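PDB 1Y2M: Phenylalanine/tyrosine ammonia-lyase from Rhodosporidium toruloides, which catalyses the non-oxidative deamination of L-phenylalanine and L-tyrosine to trans-cinnamate and p-coumarate, releasing ammonia, and works as a homotetramer. Local coordinates for residues F413-V418 against V502-L507; T643-A648 against V675-G680. All blocks are in the same frame, centred on the assembly; numbering follows the deposited sequence.

Contact 1: F413-V418 against V502-L507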
loop_
_atom_site.group_PDB
_atom_site.type_symbol
_atom_site.label_atom_id
_atom_site.label_comp_id
_atom_site.label_asym_id
_atom_site.label_seq_id
_atom_site.Cartn_x
_atom_site.Cartn_y
_atom_site.Cartn_z
ATOM N N PHE B 413 23.935 14.210 -0.632
ATOM C CA PHE B 413 23.266 13.806 0.580
ATOM C C PHE B 413 21.861 13.205 0.337
ATOM O O PHE B 413 21.217 12.790 1.282
ATOM C CB PHE B 413 23.152 15.031 1.475
ATOM C CG PHE B 413 22.631 16.250 0.739
ATOM C CD1 PHE B 413 21.306 16.351 0.313
ATOM C CD2 PHE B 413 23.479 17.262 0.380
ATOM C CE1 PHE B 413 20.840 17.441 -0.369
ATOM C CE2 PHE B 413 23.014 18.347 -0.308
ATOM C CZ PHE B 413 21.702 18.438 -0.690
ATOM N N GLN B 414 21.377 13.232 -0.923
ATOM C CA GLN B 414 20.056 12.726 -1.239
ATOM C C GLN B 414 20.156 11.206 -1.328
ATOM O O GLN B 414 20.583 10.668 -2.370
ATOM C CB GLN B 414 19.582 13.351 -2.551
ATOM C CG GLN B 414 18.218 12.950 -3.034
ATOM C CD GLN B 414 17.125 13.501 -2.141
ATOM O OE1 GLN B 414 16.766 12.890 -1.141
ATOM N NE2 GLN B 414 16.572 14.647 -2.528
ATOM N N ALA B 415 19.670 10.553 -0.302
ATOM C CA ALA B 415 19.981 9.113 -0.091
ATOM C C ALA B 415 19.033 8.195 -0.891
ATOM O O ALA B 415 18.644 7.139 -0.368
ATOM C CB ALA B 415 19.987 8.721 1.375
ATOM N N ALA B 416 18.662 8.582 -2.116
ATOM C CA ALA B 416 17.744 7.787 -2.949
ATOM C C ALA B 416 18.357 6.445 -3.306
ATOM O O ALA B 416 17.681 5.421 -3.305
ATOM C CB ALA B 416 17.322 8.546 -4.159
ATOM N N ALA B 417 19.662 6.398 -3.478
ATOM C CA ALA B 417 20.307 5.101 -3.800
ATOM C C ALA B 417 20.064 4.145 -2.631
ATOM O O ALA B 417 19.729 2.970 -2.862
ATOM C CB ALA B 417 21.759 5.297 -4.006
ATOM N N VAL B 418 20.127 4.656 -1.396
ATOM C CA VAL B 418 19.948 3.802 -0.199
ATOM C C VAL B 418 18.486 3.397 -0.083
ATOM O O VAL B 418 18.177 2.222 0.186
ATOM C CB VAL B 418 20.377 4.492 1.115
ATOM C CG1 VAL B 418 20.117 3.584 2.290
ATOM C CG2 VAL B 418 21.827 4.943 1.041
ATOM N N VAL B 502 11.776 17.064 -2.671
ATOM C CA VAL B 502 12.067 15.643 -2.808
ATOM C C VAL B 502 13.052 15.282 -1.703
ATOM O O VAL B 502 14.057 15.963 -1.487
ATOM C CB VAL B 502 12.553 15.238 -4.205
ATOM C CG1 VAL B 502 11.385 15.250 -5.222
ATOM C CG2 VAL B 502 13.686 16.112 -4.687
ATOM N N ASN B 503 12.762 14.181 -1.017
ATOM C CA ASN B 503 13.614 13.662 0.066
ATOM C C ASN B 503 13.482 12.139 0.041
ATOM O O ASN B 503 12.405 11.636 -0.262
ATOM C CB ASN B 503 13.254 14.242 1.416
ATOM C CG ASN B 503 11.759 14.219 1.666
ATOM O OD1 ASN B 503 11.231 13.240 2.181
ATOM N ND2 ASN B 503 11.106 15.329 1.375
ATOM N N SER B 504 14.587 11.428 0.292
ATOM C CA SER B 504 14.669 9.991 0.014
ATOM C C SER B 504 13.877 9.077 0.959
ATOM O O SER B 504 13.532 7.915 0.549
ATOM C CB SER B 504 16.108 9.479 -0.023
ATOM O OG SER B 504 16.627 9.335 1.273
ATOM N N LEU B 505 13.728 9.498 2.219
ATOM C CA LEU B 505 13.098 8.666 3.258
ATOM C C LEU B 505 13.855 7.326 3.475
ATOM O O LEU B 505 13.283 6.330 3.985
ATOM C CB LEU B 505 11.616 8.418 2.957
ATOM C CG LEU B 505 10.776 9.668 2.753
ATOM C CD1 LEU B 505 9.379 9.211 2.340
ATOM C CD2 LEU B 505 10.808 10.454 4.074
ATOM N N ALA B 506 15.167 7.333 3.202
ATOM C CA ALA B 506 15.943 6.089 3.254
ATOM C C ALA B 506 15.926 5.486 4.657
ATOM O O ALA B 506 15.846 4.275 4.777
ATOM C CB ALA B 506 17.367 6.311 2.812
ATOM N N LEU B 507 16.102 6.299 5.709
ATOM C CA LEU B 507 16.221 5.716 7.044
ATOM C C LEU B 507 14.907 5.037 7.462
ATOM O O LEU B 507 14.892 3.983 8.112
ATOM C CB LEU B 507 16.674 6.732 8.102
ATOM C CG LEU B 507 16.903 6.049 9.457
ATOM C CD1 LEU B 507 18.003 4.946 9.471
ATOM C CD2 LEU B 507 17.237 7.111 10.460
#

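Contact 2: T643-A648 against V675-G680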
loop_
_atom_site.group_PDB
_atom_site.type_symbol
_atom_site.label_atom_id
_atom_site.label_comp_id
_atom_site.label_asym_id
_atom_site.label_seq_id
_atom_site.Cartn_x
_atom_site.Cartn_y
_atom_site.Cartn_z
ATOM N N THR B 643 12.387 -47.173 19.614
ATOM C CA THR B 643 13.793 -47.202 19.240
ATOM C C THR B 643 14.288 -45.770 18.983
ATOM O O THR B 643 15.359 -45.395 19.485
ATOM C CB THR B 643 14.015 -48.063 18.029
ATOM O OG1 THR B 643 13.719 -49.415 18.360
ATOM C CG2 THR B 643 15.442 -47.941 17.526
ATOM N N PHE B 644 13.522 -44.957 18.243
ATOM C CA PHE B 644 13.844 -43.542 18.066
ATOM C C PHE B 644 13.921 -42.772 19.374
ATOM O O PHE B 644 14.889 -42.061 19.628
ATOM C CB PHE B 644 12.764 -42.888 17.183
ATOM C CG PHE B 644 12.962 -41.419 16.935
ATOM C CD1 PHE B 644 13.786 -40.980 15.923
ATOM C CD2 PHE B 644 12.255 -40.473 17.672
ATOM C CE1 PHE B 644 13.957 -39.622 15.674
ATOM C CE2 PHE B 644 12.418 -39.102 17.447
ATOM C CZ PHE B 644 13.278 -38.674 16.457
ATOM N N TRP B 645 12.866 -42.841 20.172
ATOM C CA TRP B 645 12.775 -41.918 21.317
ATOM C C TRP B 645 13.658 -42.307 22.487
ATOM O O TRP B 645 13.949 -41.468 23.345
ATOM C CB TRP B 645 11.345 -41.796 21.809
ATOM C CG TRP B 645 10.473 -41.058 20.852
ATOM C CD1 TRP B 645 9.500 -41.592 20.062
ATOM C CD2 TRP B 645 10.502 -39.648 20.556
ATOM N NE1 TRP B 645 8.935 -40.619 19.309
ATOM C CE2 TRP B 645 9.517 -39.410 19.599
ATOM C CE3 TRP B 645 11.255 -38.559 21.035
ATOM C CZ2 TRP B 645 9.265 -38.150 19.084
ATOM C CZ3 TRP B 645 11.008 -37.298 20.495
ATOM C CH2 TRP B 645 9.998 -37.100 19.584
ATOM N N SER B 646 14.056 -43.559 22.572
ATOM C CA SER B 646 14.795 -44.007 23.732
ATOM C C SER B 646 16.313 -43.751 23.587
ATOM O O SER B 646 17.107 -43.914 24.548
ATOM C CB SER B 646 14.489 -45.484 24.008
ATOM O OG SER B 646 15.010 -46.283 22.969
ATOM N N ALA B 647 16.709 -43.359 22.382
ATOM C CA ALA B 647 18.098 -43.087 22.077
ATOM C C ALA B 647 18.295 -41.594 21.922
ATOM O O ALA B 647 17.389 -40.872 21.590
ATOM C CB ALA B 647 18.503 -43.793 20.806
ATOM N N ALA B 648 19.538 -41.151 22.101
ATOM C CA ALA B 648 19.866 -39.739 21.862
ATOM C C ALA B 648 19.623 -39.293 20.416
ATOM O O ALA B 648 19.642 -40.112 19.497
ATOM C CB ALA B 648 21.330 -39.486 22.221
ATOM N N VAL B 675 17.483 -28.264 20.238
ATOM C CA VAL B 675 16.069 -28.296 19.871
ATOM C C VAL B 675 15.743 -29.685 19.337
ATOM O O VAL B 675 16.170 -30.018 18.235
ATOM C CB VAL B 675 15.721 -27.238 18.799
ATOM C CG1 VAL B 675 14.311 -27.381 18.395
ATOM C CG2 VAL B 675 15.974 -25.817 19.348
ATOM N N LYS B 676 14.980 -30.456 20.118
ATOM C CA LYS B 676 14.739 -31.874 19.899
ATOM C C LYS B 676 13.384 -32.046 19.187
ATOM O O LYS B 676 12.469 -31.206 19.267
ATOM C CB LYS B 676 14.739 -32.652 21.215
ATOM C CG LYS B 676 16.050 -32.562 22.025
ATOM C CD LYS B 676 17.342 -32.825 21.158
ATOM C CE LYS B 676 18.711 -32.909 21.874
ATOM N NZ LYS B 676 19.072 -31.640 22.438
ATOM N N ALA B 677 13.231 -33.183 18.538
ATOM C CA ALA B 677 11.895 -33.640 18.147
ATOM C C ALA B 677 10.989 -33.665 19.394
ATOM O O ALA B 677 11.469 -33.855 20.514
ATOM C CB ALA B 677 11.973 -34.996 17.551
ATOM N N ARG B 678 9.688 -33.509 19.178
ATOM C CA ARG B 678 8.715 -33.417 20.253
ATOM C C ARG B 678 7.741 -34.566 20.189
ATOM O O ARG B 678 7.037 -34.769 19.170
ATOM C CB ARG B 678 7.919 -32.123 20.166
ATOM C CG ARG B 678 7.085 -31.863 21.419
ATOM C CD ARG B 678 6.171 -30.656 21.264
ATOM N NE ARG B 678 5.628 -30.272 22.585
ATOM C CZ ARG B 678 6.248 -29.483 23.460
ATOM N NH1 ARG B 678 7.384 -28.874 23.174
ATOM N NH2 ARG B 678 5.689 -29.275 24.633
ATOM N N ARG B 679 7.693 -35.338 21.248
ATOM C CA ARG B 679 6.850 -36.537 21.240
ATOM C C ARG B 679 5.409 -36.296 21.580
ATOM O O ARG B 679 4.560 -36.977 21.057
ATOM C CB ARG B 679 7.376 -37.580 22.210
ATOM C CG ARG B 679 6.767 -38.936 21.984
ATOM C CD ARG B 679 7.527 -40.082 22.600
ATOM N NE ARG B 679 7.052 -41.381 22.128
ATOM C CZ ARG B 679 7.469 -42.560 22.578
ATOM N NH1 ARG B 679 8.436 -42.664 23.513
ATOM N NH2 ARG B 679 6.942 -43.666 22.044
ATOM N N GLY B 680 5.124 -35.293 22.434
ATOM C CA GLY B 680 3.751 -34.908 22.723
ATOM C C GLY B 680 3.438 -34.905 24.209
ATOM O O GLY B 680 3.681 -35.894 24.912
#

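Contact 1: F413-V418 against V502-L507
Q414 lays its carboxamide against the backbone of V502 to S504, while S504 and A506 point their side chains back at A415, A416 and V418. CG of Q414 stands anti to the backbone N (chi1 -179°), and a bend at chi2 then turns CD toward the 502-504 backbone. From there NE2 donates to V502 O at 3.0 Å; the oxygen lies almost in the amide plane of Q414, but NE2 sits well above the carbonyl plane of V502. OE1 of the same amide is 3.0 Å from S504 N. A second hydrogen bond of NE2, to OG1 of T367 of a neighbouring subunit, further restrains the rotation of the amide. S504 CB presses on the 415-416 peptide, 3.3 Å from A415 C, and its OG accepts from A506 N (3.1 Å), closing an ST turn, while also hydrogen-bonded to S210 O. Beyond it A506 CB touches A415 CB at 3.8 Å and V418 CB at 3.9 Å. Q414 also packs on A211, part of the experimentally established imidazolinone cross-link. Two helix starts, those of 416-443 and 506-560, thus meet beside the segment around A211 that, as in the PAL/histidase family, forms the imidazolinone (MIO) electrophile.

Contact 2: T643-A648 against V675-G680
W645, in the last turn of helix 619-646, lies flat against the side chain of R679 in the loop between helices 662-672 and 681-684, a CH-pi contact. R679 CD sits 3.4 Å from the centroid of the five-membered ring, only 3° off its normal. The chain is extended from CG to NE, with CG anti to the backbone N (chi1 -165°), and its aliphatic part passes over the indole before the guanidinium follows in a plane 9° from that of the ring, meeting CD1 at the rim. NE comes to 3.2 Å from W645 CD1; it approaches over the face. Two carboxylates fix the charged end, E459 at NE and E642, earlier in the tryptophan's own helix, at NH1, which probably limits its rotation, keeping it nearly parallel to the indole. F644 turns an edge to the opposite face, its CD2 over the indole centre. The six-membered end of W645 reaches the loop backbone, with CH2 3.4 Å from R678 C and CZ3 3.5 Å from A677 O, the latter near the ring plane. An alanine in place of W645 would probably leave the aliphatic chain of R679 without its flat partner and open a gap beside A677. The methyl of A677 makes the remaining apolar touches: its CB is 3.5 Å from W645 CH2 and 4.1 Å from F644 CZ.

Contact 1 and contact 2 lie on opposite sides of the chain's centre, their own centres about 52 Å apart and their nearest atoms about 32 Å apart. Contact 1 is complete in the sequence before contact 2 begins, and the long helix 506-560 relates them: it starts within contact 1, and farther along, its Q533 and D536 pack on A677 of contact 2. Contact 1 lies nearer the cinnamate-binding residues, the side chain of N503 being about 8 Å from that of E496. Contact 2 is only partly buried, yet the side chain of R678 comes within about 11 Å of that of K468, another cinnamate-binding residue. Both also adjoin other subunits: Q414 bonds to T367 of one neighbouring subunit and R678 forms a salt bridge with E136 of another.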